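Local coordinates for DnaJ homolog subfamily C member 27-A (PDB 6JMG), which binds GTP with a magnesium ion as a Rab-family small GTPase that also carries a DnaJ domain, and is possibly involved in regulating the MEK/ERK pathway, at residues A[15-20]-A[63-68]; A[56-61]-A[177-182]. All blocks are in the same frame, centred on the assembly; numbering follows the deposited sequence.

Contact 1: residues A[15-20]-A[63-68]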
ATOM      1  N   LEU A  15      14.998  -6.583 -14.853  1.00 82.59           N
ATOM      2  CA  LEU A  15      13.712  -6.169 -14.329  1.00 76.72           C
ATOM      3  C   LEU A  15      13.522  -4.662 -14.467  1.00 71.62           C
ATOM      4  O   LEU A  15      14.437  -3.879 -14.192  1.00 75.18           O
ATOM      5  CB  LEU A  15      13.612  -6.584 -12.864  1.00 85.50           C
ATOM      6  CG  LEU A  15      12.242  -6.958 -12.327  1.00 87.69           C
ATOM      7  CD1 LEU A  15      11.412  -7.633 -13.409  1.00 98.74           C
ATOM      8  CD2 LEU A  15      12.436  -7.863 -11.143  1.00 81.46           C
ATOM      9  N   ARG A  16      12.326  -4.256 -14.887  1.00 57.78           N
ATOM     10  CA  ARG A  16      12.004  -2.848 -15.071  1.00 59.56           C
ATOM     11  C   ARG A  16      10.872  -2.479 -14.128  1.00 61.76           C
ATOM     12  O   ARG A  16       9.759  -2.998 -14.257  1.00 71.34           O
ATOM     13  CB  ARG A  16      11.641  -2.559 -16.528  1.00 72.38           C
ATOM     14  CG  ARG A  16      12.573  -3.298 -17.502  1.00 89.09           C
ATOM     15  CD  ARG A  16      12.140  -3.234 -18.965  1.00 95.45           C
ATOM     16  NE  ARG A  16      12.946  -2.284 -19.724  1.00107.77           N
ATOM     17  CZ  ARG A  16      14.151  -2.555 -20.219  1.00114.25           C
ATOM     18  NH1 ARG A  16      14.699  -3.750 -20.027  1.00108.68           N
ATOM     19  NH2 ARG A  16      14.815  -1.626 -20.896  1.00118.83           N
ATOM     20  N   ILE A  17      11.147  -1.562 -13.195  1.00 64.11           N
ATOM     21  CA  ILE A  17      10.193  -1.186 -12.157  1.00 57.32           C
ATOM     22  C   ILE A  17      10.066   0.327 -12.145  1.00 57.19           C
ATOM     23  O   ILE A  17      10.883   1.053 -12.715  1.00 63.81           O
ATOM     24  CB  ILE A  17      10.593  -1.696 -10.753  1.00 59.83           C
ATOM     25  CG1 ILE A  17      11.792  -0.909 -10.207  1.00 58.60           C
ATOM     26  CG2 ILE A  17      10.951  -3.171 -10.780  1.00 62.85           C
ATOM     27  CD1 ILE A  17      12.174  -1.298  -8.780  1.00 63.61           C
ATOM     28  N   LYS A  18       9.015   0.782 -11.473  1.00 49.18           N
ATOM     29  CA  LYS A  18       8.629   2.178 -11.345  1.00 57.82           C
ATOM     30  C   LYS A  18       8.516   2.532  -9.859  1.00 68.42           C
ATOM     31  O   LYS A  18       7.848   1.826  -9.097  1.00 54.75           O
ATOM     32  CB  LYS A  18       7.299   2.420 -12.062  1.00 44.76           C
ATOM     33  CG  LYS A  18       6.667   3.768 -11.754  1.00 55.00           C
ATOM     34  CD  LYS A  18       5.274   3.906 -12.384  1.00 54.29           C
ATOM     35  CE  LYS A  18       4.851   5.356 -12.453  1.00 50.35           C
ATOM     36  NZ  LYS A  18       3.516   5.510 -11.857  1.00 61.08           N
ATOM     37  N   VAL A  19       9.187   3.606  -9.447  1.00 59.19           N
ATOM     38  CA  VAL A  19       9.244   4.059  -8.059  1.00 54.62           C
ATOM     39  C   VAL A  19       8.790   5.512  -8.018  1.00 55.48           C
ATOM     40  O   VAL A  19       9.195   6.322  -8.867  1.00 57.72           O
ATOM     41  CB  VAL A  19      10.668   3.918  -7.476  1.00 58.36           C
ATOM     42  CG1 VAL A  19      10.749   4.579  -6.135  1.00 52.74           C
ATOM     43  CG2 VAL A  19      11.103   2.441  -7.403  1.00 46.46           C
ATOM     44  N   ILE A  20       7.919   5.851  -7.082  1.00 47.44           N
ATOM     45  CA  ILE A  20       7.540   7.240  -6.893  1.00 50.33           C
ATOM     46  C   ILE A  20       7.822   7.654  -5.458  1.00 56.05           C
ATOM     47  O   ILE A  20       7.968   6.822  -4.556  1.00 62.74           O
ATOM     48  CB  ILE A  20       6.069   7.484  -7.244  1.00 51.90           C
ATOM     49  CG1 ILE A  20       5.173   6.776  -6.250  1.00 44.13           C
ATOM     50  CG2 ILE A  20       5.769   7.010  -8.668  1.00 48.37           C
ATOM     51  CD1 ILE A  20       3.729   7.192  -6.422  1.00 57.91           C
ATOM     52  N   ARG A  63      19.498 -10.012  -9.242  1.00115.38           N
ATOM     53  CA  ARG A  63      18.673  -9.508 -10.319  1.00102.61           C
ATOM     54  C   ARG A  63      19.140  -8.100 -10.643  1.00 91.01           C
ATOM     55  O   ARG A  63      19.441  -7.314  -9.739  1.00 80.66           O
ATOM     56  CB  ARG A  63      17.196  -9.480  -9.921  1.00103.84           C
ATOM     57  CG  ARG A  63      16.568 -10.832  -9.619  1.00109.33           C
ATOM     58  CD  ARG A  63      15.395 -11.085 -10.549  1.00106.67           C
ATOM     59  NE  ARG A  63      15.761 -10.794 -11.933  1.00106.96           N
ATOM     60  CZ  ARG A  63      14.886 -10.609 -12.912  1.00102.86           C
ATOM     61  NH1 ARG A  63      13.590 -10.675 -12.645  1.00100.23           N
ATOM     62  NH2 ARG A  63      15.307 -10.355 -14.149  1.00101.79           N
ATOM     63  N   GLU A  64      19.222  -7.791 -11.934  1.00 84.88           N
ATOM     64  CA  GLU A  64      19.531  -6.441 -12.374  1.00 86.13           C
ATOM     65  C   GLU A  64      18.222  -5.677 -12.563  1.00 86.56           C
ATOM     66  O   GLU A  64      17.320  -6.142 -13.276  1.00 84.98           O
ATOM     67  CB  GLU A  64      20.345  -6.455 -13.661  1.00 85.00           C
ATOM     68  CG  GLU A  64      21.439  -5.402 -13.678  1.00105.68           C
ATOM     69  CD  GLU A  64      22.680  -5.832 -12.905  1.00126.42           C
ATOM     70  OE1 GLU A  64      23.231  -6.914 -13.207  1.00131.14           O
ATOM     71  OE2 GLU A  64      23.095  -5.099 -11.981  1.00132.21           O
ATOM     72  N   ILE A  65      18.112  -4.519 -11.908  1.00 72.38           N
ATOM     73  CA  ILE A  65      16.867  -3.760 -11.851  1.00 73.64           C
ATOM     74  C   ILE A  65      17.084  -2.406 -12.518  1.00 75.79           C
ATOM     75  O   ILE A  65      17.980  -1.649 -12.126  1.00 78.98           O
ATOM     76  CB  ILE A  65      16.377  -3.544 -10.404  1.00 71.42           C
ATOM     77  CG1 ILE A  65      16.518  -4.806  -9.546  1.00 82.84           C
ATOM     78  CG2 ILE A  65      14.950  -3.042 -10.404  1.00 60.62           C
ATOM     79  CD1 ILE A  65      15.935  -6.060 -10.158  1.00 94.86           C
ATOM     80  N   LYS A  66      16.239  -2.087 -13.492  1.00 69.60           N
ATOM     81  CA  LYS A  66      16.192  -0.754 -14.070  1.00 68.75           C
ATOM     82  C   LYS A  66      15.021  -0.027 -13.420  1.00 67.66           C
ATOM     83  O   LYS A  66      13.871  -0.467 -13.531  1.00 68.93           O
ATOM     84  CB  LYS A  66      16.050  -0.817 -15.592  1.00 78.04           C
ATOM     85  CG  LYS A  66      15.937   0.548 -16.286  1.00 96.64           C
ATOM     86  CD  LYS A  66      15.475   0.425 -17.757  1.00110.14           C
ATOM     87  CE  LYS A  66      15.089   1.787 -18.389  1.00107.15           C
ATOM     88  NZ  LYS A  66      13.609   2.086 -18.385  1.00 96.69           N
ATOM     89  N   VAL A  67      15.311   1.079 -12.733  1.00 70.65           N
ATOM     90  CA  VAL A  67      14.350   1.740 -11.856  1.00 54.84           C
ATOM     91  C   VAL A  67      13.947   3.066 -12.479  1.00 56.84           C
ATOM     92  O   VAL A  67      14.780   3.962 -12.647  1.00 68.46           O
ATOM     93  CB  VAL A  67      14.926   1.965 -10.452  1.00 53.87           C
ATOM     94  CG1 VAL A  67      13.866   2.513  -9.558  1.00 47.78           C
ATOM     95  CG2 VAL A  67      15.511   0.681  -9.899  1.00 48.97           C
ATOM     96  N   ASN A  68      12.677   3.189 -12.820  1.00 58.72           N
ATOM     97  CA  ASN A  68      12.106   4.453 -13.253  1.00 55.99           C
ATOM     98  C   ASN A  68      11.603   5.208 -12.034  1.00 59.75           C
ATOM     99  O   ASN A  68      10.657   4.768 -11.373  1.00 68.08           O
ATOM    100  CB  ASN A  68      10.963   4.224 -14.237  1.00 56.78           C
ATOM    101  CG  ASN A  68      11.422   3.567 -15.519  1.00 64.45           C
ATOM    102  OD1 ASN A  68      11.953   4.225 -16.417  1.00 75.58           O
ATOM    103  ND2 ASN A  68      11.229   2.261 -15.609  1.00 60.65           N
TER
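The carbonyl oxygen of I17 is gripped twice by N68. The backbone N of N68 reaches I17 O at 2.8 Å, while the amide ND2 of the same residue comes to I17 O at 3.2 Å from above the carbonyl plane, a more bent approach with 148° at the hydrogen. A chi1 of -64° sets CG of N68 beside its own backbone N, from where ND2 reaches I17 O; its OD1 meets the hydroxyl of Y53 and, weakly, K66 NZ. An alanine here would probably leave I17 O with the backbone bond alone and the Y53 hydroxyl without this acceptor. The remaining ladder is parallel: L15 N gives to E64 O, K66 N to L15 O, I17 N to K66 O, and V19 N closes on N68 O at 2.7 Å. Here the first and third strands of the Ras-like GTPase domain run together, neighbours in its central six-stranded sheet. Beta-branched and leucine side chains suit the face turned to helix 171-187: I65 CD1 lies against L15 CB at 3.6 Å, I17 CD1 touches both I65 CG2 and V67 CG2, and V19 CG2 packs on V67 CG1 at 3.5 Å. The other face carries longer polar chains. The R16 guanidinium has K66 CD over one face, NH2 lying 3.8 Å from that carbon; the aliphatic part of the lysine makes the contact, and the two like charges stay apart. K18 sends its ammonium to K87 O and T89 OG1. At the start of the strands, R63 NH1 rests on L15 CD2 at 3.4 Å.

Contact 2: residues A[56-61]-A[177-182]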
ATOM      1  N   THR A  56      17.621   5.005 -12.796  1.00 68.64           N
ATOM      2  CA  THR A  56      18.815   4.515 -12.136  1.00 68.77           C
ATOM      3  C   THR A  56      18.871   3.004 -12.323  1.00 68.93           C
ATOM      4  O   THR A  56      17.885   2.364 -12.701  1.00 65.69           O
ATOM      5  CB  THR A  56      18.823   4.901 -10.649  1.00 71.83           C
ATOM      6  OG1 THR A  56      20.052   4.474 -10.045  1.00 86.76           O
ATOM      7  CG2 THR A  56      17.654   4.263  -9.929  1.00 61.72           C
ATOM      8  N   LYS A  57      20.035   2.435 -12.055  1.00 65.03           N
ATOM      9  CA  LYS A  57      20.243   0.998 -12.157  1.00 73.31           C
ATOM     10  C   LYS A  57      20.765   0.478 -10.819  1.00 77.23           C
ATOM     11  O   LYS A  57      21.623   1.108 -10.188  1.00 82.94           O
ATOM     12  CB  LYS A  57      21.210   0.688 -13.315  1.00 80.40           C
ATOM     13  CG  LYS A  57      21.651  -0.757 -13.471  1.00 92.17           C
ATOM     14  CD  LYS A  57      23.173  -0.860 -13.230  1.00108.07           C
ATOM     15  CE  LYS A  57      23.628  -2.289 -12.917  1.00110.98           C
ATOM     16  NZ  LYS A  57      24.703  -2.384 -11.873  1.00104.03           N
ATOM     17  N   VAL A  58      20.218  -0.655 -10.365  1.00 73.38           N
ATOM     18  CA  VAL A  58      20.641  -1.289  -9.118  1.00 71.77           C
ATOM     19  C   VAL A  58      20.728  -2.794  -9.329  1.00 78.33           C
ATOM     20  O   VAL A  58      20.073  -3.354 -10.214  1.00 72.61           O
ATOM     21  CB  VAL A  58      19.704  -0.970  -7.939  1.00 70.41           C
ATOM     22  CG1 VAL A  58      19.622   0.524  -7.719  1.00 69.85           C
ATOM     23  CG2 VAL A  58      18.317  -1.588  -8.152  1.00 66.12           C
ATOM     24  N   HIS A  59      21.586  -3.441  -8.529  1.00 83.86           N
ATOM     25  CA  HIS A  59      21.762  -4.896  -8.514  1.00 86.45           C
ATOM     26  C   HIS A  59      21.427  -5.432  -7.126  1.00 84.22           C
ATOM     27  O   HIS A  59      22.253  -5.344  -6.212  1.00 82.83           O
ATOM     28  CB  HIS A  59      23.190  -5.268  -8.895  1.00101.58           C
ATOM     29  CG  HIS A  59      23.384  -6.728  -9.169  1.00127.53           C
ATOM     30  ND1 HIS A  59      22.719  -7.390 -10.180  1.00133.76           N
ATOM     31  CD2 HIS A  59      24.166  -7.654  -8.564  1.00134.18           C
ATOM     32  CE1 HIS A  59      23.086  -8.659 -10.189  1.00134.55           C
ATOM     33  NE2 HIS A  59      23.961  -8.847  -9.216  1.00134.74           N
ATOM     34  N   ILE A  60      20.249  -6.039  -6.977  1.00 81.36           N
ATOM     35  CA  ILE A  60      19.778  -6.553  -5.696  1.00 83.78           C
ATOM     36  C   ILE A  60      19.390  -8.008  -5.911  1.00 88.67           C
ATOM     37  O   ILE A  60      18.939  -8.392  -6.995  1.00 85.33           O
ATOM     38  CB  ILE A  60      18.606  -5.720  -5.121  1.00 88.23           C
ATOM     39  CG1 ILE A  60      19.106  -4.712  -4.073  1.00 94.54           C
ATOM     40  CG2 ILE A  60      17.553  -6.600  -4.498  1.00 95.75           C
ATOM     41  CD1 ILE A  60      20.187  -3.750  -4.558  1.00 97.86           C
ATOM     42  N   LYS A  61      19.611  -8.828  -4.876  1.00110.06           N
ATOM     43  CA  LYS A  61      19.676 -10.289  -5.004  1.00120.98           C
ATOM     44  C   LYS A  61      20.853 -10.501  -5.958  1.00135.09           C
ATOM     45  O   LYS A  61      21.945 -10.003  -5.672  1.00142.83           O
ATOM     46  CB  LYS A  61      18.342 -10.903  -5.427  1.00111.64           C
ATOM     47  CG  LYS A  61      17.188 -10.593  -4.476  1.00107.67           C
ATOM     48  CD  LYS A  61      17.617 -10.668  -3.018  1.00100.52           C
ATOM     49  CE  LYS A  61      16.528 -10.139  -2.103  1.00 93.20           C
ATOM     50  NZ  LYS A  61      15.235 -10.877  -2.304  1.00 86.24           N
ATOM     51  N   ALA A 177      16.359  -2.648   1.770  1.00 61.76           N
ATOM     52  CA  ALA A 177      15.129  -3.331   2.137  1.00 59.34           C
ATOM     53  C   ALA A 177      14.040  -3.070   1.108  1.00 61.82           C
ATOM     54  O   ALA A 177      13.257  -3.969   0.780  1.00 65.06           O
ATOM     55  CB  ALA A 177      14.683  -2.884   3.518  1.00 50.80           C
ATOM     56  N   PHE A 178      13.991  -1.839   0.595  1.00 56.24           N
ATOM     57  CA  PHE A 178      12.996  -1.428  -0.387  1.00 57.68           C
ATOM     58  C   PHE A 178      13.066  -2.293  -1.638  1.00 63.73           C
ATOM     59  O   PHE A 178      12.056  -2.858  -2.077  1.00 55.08           O
ATOM     60  CB  PHE A 178      13.254   0.034  -0.730  1.00 57.40           C
ATOM     61  CG  PHE A 178      12.242   0.693  -1.640  1.00 53.48           C
ATOM     62  CD1 PHE A 178      10.908   0.802  -1.289  1.00 56.78           C
ATOM     63  CD2 PHE A 178      12.672   1.315  -2.804  1.00 52.02           C
ATOM     64  CE1 PHE A 178      10.016   1.490  -2.101  1.00 46.62           C
ATOM     65  CE2 PHE A 178      11.787   1.989  -3.625  1.00 54.53           C
ATOM     66  CZ  PHE A 178      10.462   2.081  -3.272  1.00 51.35           C
ATOM     67  N   TYR A 179      14.257  -2.397  -2.235  1.00 60.57           N
ATOM     68  CA  TYR A 179      14.384  -3.110  -3.499  1.00 61.54           C
ATOM     69  C   TYR A 179      14.283  -4.611  -3.302  1.00 70.50           C
ATOM     70  O   TYR A 179      13.855  -5.322  -4.218  1.00 78.06           O
ATOM     71  CB  TYR A 179      15.690  -2.730  -4.197  1.00 63.20           C
ATOM     72  CG  TYR A 179      15.687  -1.334  -4.784  1.00 61.40           C
ATOM     73  CD1 TYR A 179      14.646  -0.911  -5.590  1.00 53.62           C
ATOM     74  CD2 TYR A 179      16.717  -0.424  -4.501  1.00 66.98           C
ATOM     75  CE1 TYR A 179      14.635   0.366  -6.142  1.00 68.55           C
ATOM     76  CE2 TYR A 179      16.717   0.865  -5.043  1.00 64.34           C
ATOM     77  CZ  TYR A 179      15.672   1.252  -5.869  1.00 72.24           C
ATOM     78  OH  TYR A 179      15.638   2.520  -6.424  1.00 73.18           O
ATOM     79  N   SER A 180      14.662  -5.119  -2.128  1.00 71.30           N
ATOM     80  CA  SER A 180      14.483  -6.547  -1.913  1.00 69.46           C
ATOM     81  C   SER A 180      13.009  -6.900  -1.793  1.00 68.18           C
ATOM     82  O   SER A 180      12.557  -7.887  -2.376  1.00 70.63           O
ATOM     83  CB  SER A 180      15.248  -7.006  -0.683  1.00 69.59           C
ATOM     84  OG  SER A 180      16.564  -6.481  -0.687  1.00 87.20           O
ATOM     85  N   ALA A 181      12.227  -6.089  -1.091  1.00 61.31           N
ATOM     86  CA  ALA A 181      10.795  -6.344  -1.063  1.00 67.87           C
ATOM     87  C   ALA A 181      10.201  -6.242  -2.471  1.00 75.24           C
ATOM     88  O   ALA A 181       9.304  -7.010  -2.833  1.00 83.64           O
ATOM     89  CB  ALA A 181      10.106  -5.384  -0.085  1.00 48.43           C
ATOM     90  N   ILE A 182      10.715  -5.325  -3.293  1.00 65.75           N
ATOM     91  CA  ILE A 182      10.169  -5.162  -4.635  1.00 69.70           C
ATOM     92  C   ILE A 182      10.571  -6.340  -5.520  1.00 76.36           C
ATOM     93  O   ILE A 182       9.774  -6.816  -6.333  1.00 82.94           O
ATOM     94  CB  ILE A 182      10.601  -3.813  -5.240  1.00 65.94           C
ATOM     95  CG1 ILE A 182       9.936  -2.648  -4.495  1.00 64.66           C
ATOM     96  CG2 ILE A 182      10.204  -3.730  -6.702  1.00 58.63           C
ATOM     97  CD1 ILE A 182      10.450  -1.253  -4.913  1.00 61.61           C
TER
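V58 and Y179 meet where the C-terminal helix of the Ras-like domain, 171-187, packs across the edge strand 51-60 of the central sheet. V58 sets its CG2 methyl over the middle of the tyrosine ring, 4.2 Å from the centroid and 10° off the ring normal, a CH-pi contact; its CG1 touches Y179 CE2 near the rim. A short branched residue suits this place, because one methyl can cover the face while the other reaches the ring's border. I60 crosses the tyrosine at about a right angle and lays CG1 against Y179 CB at 4.0 Å, and its CG2 methyl comes equally near Y179 O and S180 OG. The ring is held from behind as well: F178 CD2 lies over its opposite face, offset toward the rim, and the tyrosine also touches I17 and V67. The segment axes cross at 74°, 9.2 Å apart, which leaves room for a single layer of side chains. S180, small enough to let the strand end approach, gives its hydroxyl to Q176 O one turn back. Beyond it K61, bent at chi2 and chi4, pairs its ammonium with D184, while its CE methylene rests 3.7 Å from S180 CB.

Contact 1 and contact 2 have centres about 8 Å apart and share one sheet, since strands 51-60 and 63-72 follow each other in the chain and pair antiparallel. Probable hydrogen bonds join them directly: I65 N to V58 O at 2.8 Å and V67 N to T56 O at 2.9 Å. V67 also belongs to both layers, its CG1 lying 3.6 Å from Y179 OH, so helix 171-187 spans the 15-20, 63-68 and 56-61 segments together. Neither contact forms the nucleotide site; the V19 side chain is about 13 Å from both the bound GTP and the magnesium ion. Strand 15-22, however, runs on into the P-loop, whose S30 binds the magnesium.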